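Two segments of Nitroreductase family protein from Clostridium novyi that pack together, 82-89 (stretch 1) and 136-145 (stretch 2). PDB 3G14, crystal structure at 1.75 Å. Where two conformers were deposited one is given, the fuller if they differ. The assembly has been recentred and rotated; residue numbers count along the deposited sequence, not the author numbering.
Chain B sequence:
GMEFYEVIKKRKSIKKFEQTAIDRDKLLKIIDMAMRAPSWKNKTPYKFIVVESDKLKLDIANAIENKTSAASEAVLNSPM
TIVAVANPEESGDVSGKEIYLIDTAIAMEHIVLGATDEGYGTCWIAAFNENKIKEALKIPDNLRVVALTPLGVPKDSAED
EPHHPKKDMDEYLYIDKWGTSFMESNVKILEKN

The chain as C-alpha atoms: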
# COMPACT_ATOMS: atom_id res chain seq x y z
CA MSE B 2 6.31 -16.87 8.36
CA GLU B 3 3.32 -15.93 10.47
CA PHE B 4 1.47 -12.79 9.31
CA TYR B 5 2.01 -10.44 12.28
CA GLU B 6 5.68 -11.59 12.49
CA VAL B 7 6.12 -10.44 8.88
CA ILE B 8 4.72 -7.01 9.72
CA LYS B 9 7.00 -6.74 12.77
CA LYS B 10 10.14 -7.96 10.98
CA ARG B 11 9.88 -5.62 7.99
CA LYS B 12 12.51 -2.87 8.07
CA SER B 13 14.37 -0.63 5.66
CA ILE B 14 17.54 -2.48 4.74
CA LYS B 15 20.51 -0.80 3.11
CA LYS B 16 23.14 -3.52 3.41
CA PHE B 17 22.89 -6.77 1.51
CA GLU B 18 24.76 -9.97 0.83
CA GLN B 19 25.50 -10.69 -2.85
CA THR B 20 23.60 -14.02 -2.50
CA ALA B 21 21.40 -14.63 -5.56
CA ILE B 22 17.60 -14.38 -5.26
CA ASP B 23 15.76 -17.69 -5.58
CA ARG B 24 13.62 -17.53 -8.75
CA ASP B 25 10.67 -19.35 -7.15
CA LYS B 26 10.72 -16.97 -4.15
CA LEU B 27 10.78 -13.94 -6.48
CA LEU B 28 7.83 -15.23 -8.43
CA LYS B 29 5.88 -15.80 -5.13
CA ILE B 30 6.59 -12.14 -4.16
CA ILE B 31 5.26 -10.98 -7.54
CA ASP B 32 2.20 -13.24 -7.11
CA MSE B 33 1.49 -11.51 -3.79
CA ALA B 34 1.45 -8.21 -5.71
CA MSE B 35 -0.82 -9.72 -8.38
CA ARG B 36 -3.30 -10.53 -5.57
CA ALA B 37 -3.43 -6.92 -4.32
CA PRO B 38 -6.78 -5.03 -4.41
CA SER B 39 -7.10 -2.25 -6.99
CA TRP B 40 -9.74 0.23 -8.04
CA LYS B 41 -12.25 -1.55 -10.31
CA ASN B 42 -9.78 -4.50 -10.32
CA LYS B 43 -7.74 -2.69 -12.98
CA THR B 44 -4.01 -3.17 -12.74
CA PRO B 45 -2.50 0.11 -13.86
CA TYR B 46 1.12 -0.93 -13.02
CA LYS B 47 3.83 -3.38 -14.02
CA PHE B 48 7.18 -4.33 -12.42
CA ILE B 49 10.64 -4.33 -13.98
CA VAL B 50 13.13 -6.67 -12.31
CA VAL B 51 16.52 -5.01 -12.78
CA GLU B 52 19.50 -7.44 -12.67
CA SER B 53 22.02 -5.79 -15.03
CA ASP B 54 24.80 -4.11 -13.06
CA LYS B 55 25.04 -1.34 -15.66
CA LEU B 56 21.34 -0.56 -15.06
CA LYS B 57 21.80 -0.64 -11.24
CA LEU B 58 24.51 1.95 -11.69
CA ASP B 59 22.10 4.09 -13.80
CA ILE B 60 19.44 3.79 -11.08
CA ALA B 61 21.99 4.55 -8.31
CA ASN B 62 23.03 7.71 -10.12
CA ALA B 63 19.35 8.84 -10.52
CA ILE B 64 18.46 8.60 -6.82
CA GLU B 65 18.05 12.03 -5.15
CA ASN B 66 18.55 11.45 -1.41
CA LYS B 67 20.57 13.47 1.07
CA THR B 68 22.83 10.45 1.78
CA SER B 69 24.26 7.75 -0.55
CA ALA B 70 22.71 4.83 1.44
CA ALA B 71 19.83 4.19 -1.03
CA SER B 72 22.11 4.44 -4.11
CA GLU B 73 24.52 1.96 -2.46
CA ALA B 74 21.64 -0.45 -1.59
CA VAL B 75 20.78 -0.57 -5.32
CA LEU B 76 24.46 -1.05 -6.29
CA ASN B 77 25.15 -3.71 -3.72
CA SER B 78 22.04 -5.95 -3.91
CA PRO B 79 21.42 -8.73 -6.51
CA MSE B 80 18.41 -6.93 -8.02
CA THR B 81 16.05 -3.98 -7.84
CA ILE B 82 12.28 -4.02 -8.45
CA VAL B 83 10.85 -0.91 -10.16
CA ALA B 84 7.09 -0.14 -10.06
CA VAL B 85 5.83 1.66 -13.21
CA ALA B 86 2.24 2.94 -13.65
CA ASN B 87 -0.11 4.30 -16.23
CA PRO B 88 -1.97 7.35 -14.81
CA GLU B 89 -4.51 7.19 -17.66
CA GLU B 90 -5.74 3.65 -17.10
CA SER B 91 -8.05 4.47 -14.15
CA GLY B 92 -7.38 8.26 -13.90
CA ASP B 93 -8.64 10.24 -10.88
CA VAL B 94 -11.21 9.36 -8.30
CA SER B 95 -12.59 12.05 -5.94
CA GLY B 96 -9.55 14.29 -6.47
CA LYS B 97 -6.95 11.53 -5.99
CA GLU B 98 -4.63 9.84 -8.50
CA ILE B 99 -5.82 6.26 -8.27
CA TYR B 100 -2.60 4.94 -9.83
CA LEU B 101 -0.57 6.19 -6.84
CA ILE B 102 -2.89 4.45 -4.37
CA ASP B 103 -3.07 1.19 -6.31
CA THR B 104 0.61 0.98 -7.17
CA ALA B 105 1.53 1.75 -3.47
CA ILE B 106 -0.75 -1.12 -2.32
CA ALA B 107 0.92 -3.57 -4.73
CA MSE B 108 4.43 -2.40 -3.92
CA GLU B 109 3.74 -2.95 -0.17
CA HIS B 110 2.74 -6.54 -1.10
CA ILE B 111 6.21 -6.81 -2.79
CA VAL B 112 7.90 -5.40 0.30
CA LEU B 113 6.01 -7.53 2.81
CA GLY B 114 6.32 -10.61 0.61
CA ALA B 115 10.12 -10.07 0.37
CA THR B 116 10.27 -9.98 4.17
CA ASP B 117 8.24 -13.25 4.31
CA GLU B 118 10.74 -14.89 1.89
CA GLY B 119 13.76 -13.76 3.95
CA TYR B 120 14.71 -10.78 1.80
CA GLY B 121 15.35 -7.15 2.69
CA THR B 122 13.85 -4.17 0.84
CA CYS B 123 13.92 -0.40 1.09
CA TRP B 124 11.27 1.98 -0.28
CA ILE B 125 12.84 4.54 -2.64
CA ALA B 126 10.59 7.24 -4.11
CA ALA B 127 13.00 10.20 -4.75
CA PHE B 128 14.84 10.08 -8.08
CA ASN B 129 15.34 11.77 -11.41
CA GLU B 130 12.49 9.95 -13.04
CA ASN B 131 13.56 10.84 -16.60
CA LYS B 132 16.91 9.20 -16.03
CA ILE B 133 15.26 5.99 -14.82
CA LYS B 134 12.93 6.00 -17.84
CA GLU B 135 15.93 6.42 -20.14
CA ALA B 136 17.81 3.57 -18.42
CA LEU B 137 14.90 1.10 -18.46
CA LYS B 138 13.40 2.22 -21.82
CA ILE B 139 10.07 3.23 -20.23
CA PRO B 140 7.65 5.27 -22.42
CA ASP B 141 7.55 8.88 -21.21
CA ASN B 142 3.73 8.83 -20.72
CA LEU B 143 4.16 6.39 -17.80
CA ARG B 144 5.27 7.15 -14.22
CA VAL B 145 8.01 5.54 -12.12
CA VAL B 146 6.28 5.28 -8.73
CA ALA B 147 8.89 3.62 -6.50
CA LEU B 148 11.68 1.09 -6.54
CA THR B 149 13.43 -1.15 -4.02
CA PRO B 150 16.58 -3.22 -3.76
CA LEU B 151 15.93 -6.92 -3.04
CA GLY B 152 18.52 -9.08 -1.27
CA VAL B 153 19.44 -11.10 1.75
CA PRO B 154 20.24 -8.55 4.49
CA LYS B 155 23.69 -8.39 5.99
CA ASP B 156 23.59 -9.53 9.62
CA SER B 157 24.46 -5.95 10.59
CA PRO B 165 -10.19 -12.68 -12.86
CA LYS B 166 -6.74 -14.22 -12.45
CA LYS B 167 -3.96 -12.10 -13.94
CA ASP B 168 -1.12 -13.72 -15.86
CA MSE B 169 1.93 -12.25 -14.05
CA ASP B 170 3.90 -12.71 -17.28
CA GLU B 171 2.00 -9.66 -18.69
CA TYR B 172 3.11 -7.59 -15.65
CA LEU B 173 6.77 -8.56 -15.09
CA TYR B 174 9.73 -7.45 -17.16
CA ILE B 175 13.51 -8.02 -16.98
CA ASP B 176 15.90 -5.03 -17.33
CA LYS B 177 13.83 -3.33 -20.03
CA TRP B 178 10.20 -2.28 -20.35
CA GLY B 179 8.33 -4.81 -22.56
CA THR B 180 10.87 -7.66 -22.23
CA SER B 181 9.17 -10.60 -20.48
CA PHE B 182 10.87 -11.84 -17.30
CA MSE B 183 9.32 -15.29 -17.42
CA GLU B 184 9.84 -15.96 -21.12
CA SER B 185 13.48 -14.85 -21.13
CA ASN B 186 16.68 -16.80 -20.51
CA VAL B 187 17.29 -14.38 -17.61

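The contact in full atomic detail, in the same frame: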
# COMPACT_ATOMS: atom_id res chain seq x y z
N ILE B 82 13.63 -3.96 -7.85
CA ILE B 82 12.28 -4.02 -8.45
C ILE B 82 11.78 -2.60 -8.64
O ILE B 82 11.76 -1.83 -7.69
CB ILE B 82 11.29 -4.84 -7.60
CG1 ILE B 82 11.81 -6.29 -7.48
CG2 ILE B 82 9.91 -4.84 -8.24
CD1 ILE B 82 11.14 -7.18 -6.43
N VAL B 83 11.35 -2.26 -9.86
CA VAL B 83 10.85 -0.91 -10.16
C VAL B 83 9.34 -0.97 -10.52
O VAL B 83 8.95 -1.77 -11.40
CB VAL B 83 11.60 -0.31 -11.38
CG1 VAL B 83 11.12 1.09 -11.71
CG2 VAL B 83 13.12 -0.30 -11.14
N ALA B 84 8.53 -0.14 -9.85
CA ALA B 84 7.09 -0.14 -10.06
C ALA B 84 6.73 1.02 -10.99
O ALA B 84 6.97 2.17 -10.65
CB ALA B 84 6.34 -0.07 -8.74
N VAL B 85 6.14 0.71 -12.15
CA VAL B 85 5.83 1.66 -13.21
C VAL B 85 4.31 1.66 -13.45
O VAL B 85 3.69 0.61 -13.61
CB VAL B 85 6.58 1.29 -14.51
CG1 VAL B 85 6.29 2.31 -15.68
CG2 VAL B 85 8.10 1.15 -14.25
N ALA B 86 3.70 2.83 -13.48
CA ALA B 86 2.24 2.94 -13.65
C ALA B 86 1.80 3.82 -14.79
O ALA B 86 2.53 4.73 -15.26
CB ALA B 86 1.59 3.41 -12.37
N ASN B 87 0.57 3.54 -15.22
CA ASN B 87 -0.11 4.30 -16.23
C ASN B 87 -1.21 5.14 -15.59
O ASN B 87 -2.28 4.60 -15.26
CB ASN B 87 -0.73 3.39 -17.25
CG ASN B 87 -1.36 4.14 -18.43
OD1 ASN B 87 -1.41 5.38 -18.49
ND2 ASN B 87 -1.82 3.38 -19.39
N PRO B 88 -0.98 6.46 -15.45
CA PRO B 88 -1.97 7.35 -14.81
C PRO B 88 -3.29 7.43 -15.55
O PRO B 88 -4.29 7.74 -14.94
CB PRO B 88 -1.28 8.71 -14.84
CG PRO B 88 0.13 8.42 -14.96
CD PRO B 88 0.21 7.22 -15.86
N GLU B 89 -3.31 7.09 -16.85
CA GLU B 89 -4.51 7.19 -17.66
C GLU B 89 -5.41 5.96 -17.63
O GLU B 89 -6.55 6.02 -18.08
CB GLU B 89 -4.12 7.51 -19.11
CG GLU B 89 -3.22 8.73 -19.24
CD GLU B 89 -3.89 10.02 -18.82
OE1 GLU B 89 -5.01 10.31 -19.32
OE2 GLU B 89 -3.29 10.74 -17.99
N ALA B 136 17.08 4.80 -18.71
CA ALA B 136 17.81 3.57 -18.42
C ALA B 136 17.03 2.31 -18.77
O ALA B 136 17.60 1.38 -19.37
CB ALA B 136 18.22 3.52 -16.99
N LEU B 137 15.75 2.29 -18.37
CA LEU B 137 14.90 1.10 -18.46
C LEU B 137 13.98 1.08 -19.70
O LEU B 137 13.19 0.17 -19.88
CB LEU B 137 14.10 0.94 -17.18
CG LEU B 137 14.92 1.00 -15.86
CD1 LEU B 137 14.10 0.67 -14.60
CD2 LEU B 137 16.12 0.07 -15.96
N LYS B 138 14.11 2.11 -20.54
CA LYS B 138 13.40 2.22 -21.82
C LYS B 138 11.88 2.28 -21.60
O LYS B 138 11.11 1.62 -22.30
CB LYS B 138 13.90 1.12 -22.78
CG LYS B 138 15.36 1.36 -23.20
CD LYS B 138 16.11 0.11 -23.68
CE LYS B 138 17.61 0.40 -23.83
NZ LYS B 138 18.29 -0.63 -24.66
N ILE B 139 11.48 3.11 -20.64
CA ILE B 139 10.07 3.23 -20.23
C ILE B 139 9.47 4.38 -21.03
O ILE B 139 10.01 5.48 -21.00
CB ILE B 139 9.95 3.54 -18.72
CG1 ILE B 139 10.56 2.40 -17.87
CG2 ILE B 139 8.46 3.86 -18.34
CD1 ILE B 139 10.66 2.69 -16.39
N PRO B 140 8.35 4.14 -21.76
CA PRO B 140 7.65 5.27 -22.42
C PRO B 140 7.40 6.46 -21.48
O PRO B 140 7.03 6.29 -20.31
CB PRO B 140 6.32 4.64 -22.88
CG PRO B 140 6.65 3.18 -23.08
CD PRO B 140 7.69 2.84 -22.01
N ASP B 141 7.59 7.67 -22.01
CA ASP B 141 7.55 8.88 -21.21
C ASP B 141 6.15 9.26 -20.71
O ASP B 141 6.03 10.11 -19.84
CB ASP B 141 8.16 10.06 -21.98
CG ASP B 141 8.87 11.07 -21.08
OD1 ASP B 141 9.09 10.84 -19.84
OD2 ASP B 141 9.25 12.12 -21.64
N ASN B 142 5.10 8.63 -21.24
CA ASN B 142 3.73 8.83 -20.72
C ASN B 142 3.43 8.00 -19.45
O ASN B 142 2.37 8.12 -18.88
CB ASN B 142 2.67 8.55 -21.81
CG ASN B 142 2.71 7.10 -22.31
OD1 ASN B 142 3.76 6.57 -22.60
ND2 ASN B 142 1.57 6.44 -22.30
N LEU B 143 4.34 7.14 -19.03
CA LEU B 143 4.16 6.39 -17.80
C LEU B 143 4.92 7.05 -16.65
O LEU B 143 5.70 7.96 -16.88
CB LEU B 143 4.65 4.96 -18.01
CG LEU B 143 3.94 4.24 -19.17
CD1 LEU B 143 4.59 2.88 -19.44
CD2 LEU B 143 2.46 4.05 -18.89
N ARG B 144 4.68 6.57 -15.42
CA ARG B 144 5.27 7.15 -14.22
C ARG B 144 6.03 6.07 -13.47
O ARG B 144 5.54 4.96 -13.34
CB ARG B 144 4.20 7.78 -13.30
CG ARG B 144 3.39 8.91 -13.98
CD ARG B 144 4.25 10.09 -14.44
NE ARG B 144 5.13 10.60 -13.38
CZ ARG B 144 4.77 11.40 -12.38
NH1 ARG B 144 3.53 11.85 -12.26
NH2 ARG B 144 5.67 11.78 -11.48
N VAL B 145 7.25 6.40 -13.04
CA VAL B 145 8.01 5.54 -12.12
C VAL B 145 7.57 5.89 -10.69
O VAL B 145 7.88 6.97 -10.18
CB VAL B 145 9.56 5.64 -12.31
CG1 VAL B 145 10.31 4.66 -11.36
CG2 VAL B 145 9.92 5.41 -13.82
O HOH W 1 -0.43 7.13 -20.25

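Two segments far apart in sequence meet as antiparallel strand ends, and the contact buries 487 Å² in total. Its backbone core is the hydrogen-bonded pair A86 and R144: A86 N donates to R144 O at 2.8 Å and R144 N donates to A86 O at 2.8 Å, both nearly straight, so the two residues close a small ring of paired amides. One step along, V85 and V145 form the non-hydrogen-bonded pair, with CA atoms 4.6 Å apart; here V85 CA approaches R144 O at 3.3 Å in a CA-H...O contact that supplements the amide bonds.

The side chains of V85 and V145 lie on one face of the sheet, and an apolar cluster forms around them. V83, V85 and V145 all have chi1 near 180° (t). V83 packs against two residues: V83 CG1 is 3.7 Å from V145 CG1 and V83 CG2 is 3.7 Å from L137 CD1. Both methyls of V85 touch I139, with V85 CG2 3.7 Å from I139 CD1 and V85 CG1 3.8 Å from I139 CG2; V85 CG1 also lies 3.9 Å from L143 CB. Beta-branched valine suits these buried strand positions, since it favours extended backbone and offers two short apolar arms with no polar group to satisfy. The longer side chains come from stretch 2. L137, I139 and L143 are all m at chi1 and t at chi2, an extended form that carries a terminal methyl well out from the backbone; L137 and I139 point toward stretch 1 from their CA atoms, whereas L143 starts sideways and its end comes nearer. That reach places L143 CD2 3.6 Å from N87 CB.

A86 and R144 direct their side chains to the other face. The single methyl of A86 is buried and asks for little room. R144 is m at chi1, chi2 and chi3, a folded path whose end leads away from stretch 1; its aliphatic part nevertheless remains in the contact, with R144 CG 3.4 Å from P88 CG. The guanidinium nitrogens are hydrogen-bonded elsewhere in the structure, so the arginine combines an apolar stem beside the proline ring with a satisfied polar end. P88, its ring in the C-gamma exo pucker, presents a compact apolar surface there.

At the end of the strand, N87 (chi1 t, chi2 -4°) turns its amide so that OD1 accepts from E89 N at 3.0 Å, a capping bond at the position just before a helix. The same oxygen accepts from water 1 at 2.7 Å. This water also accepts from N142 ND2 at 2.9 Å and donates to N142 O at 3.3 Å, bridging the two stretches at their more polar margin. N142, with chi1 at 62° (p), brings its amide to the water from the type I turn P140 to L143, which is closed by L143 N donating to P140 O at 3.1 Å.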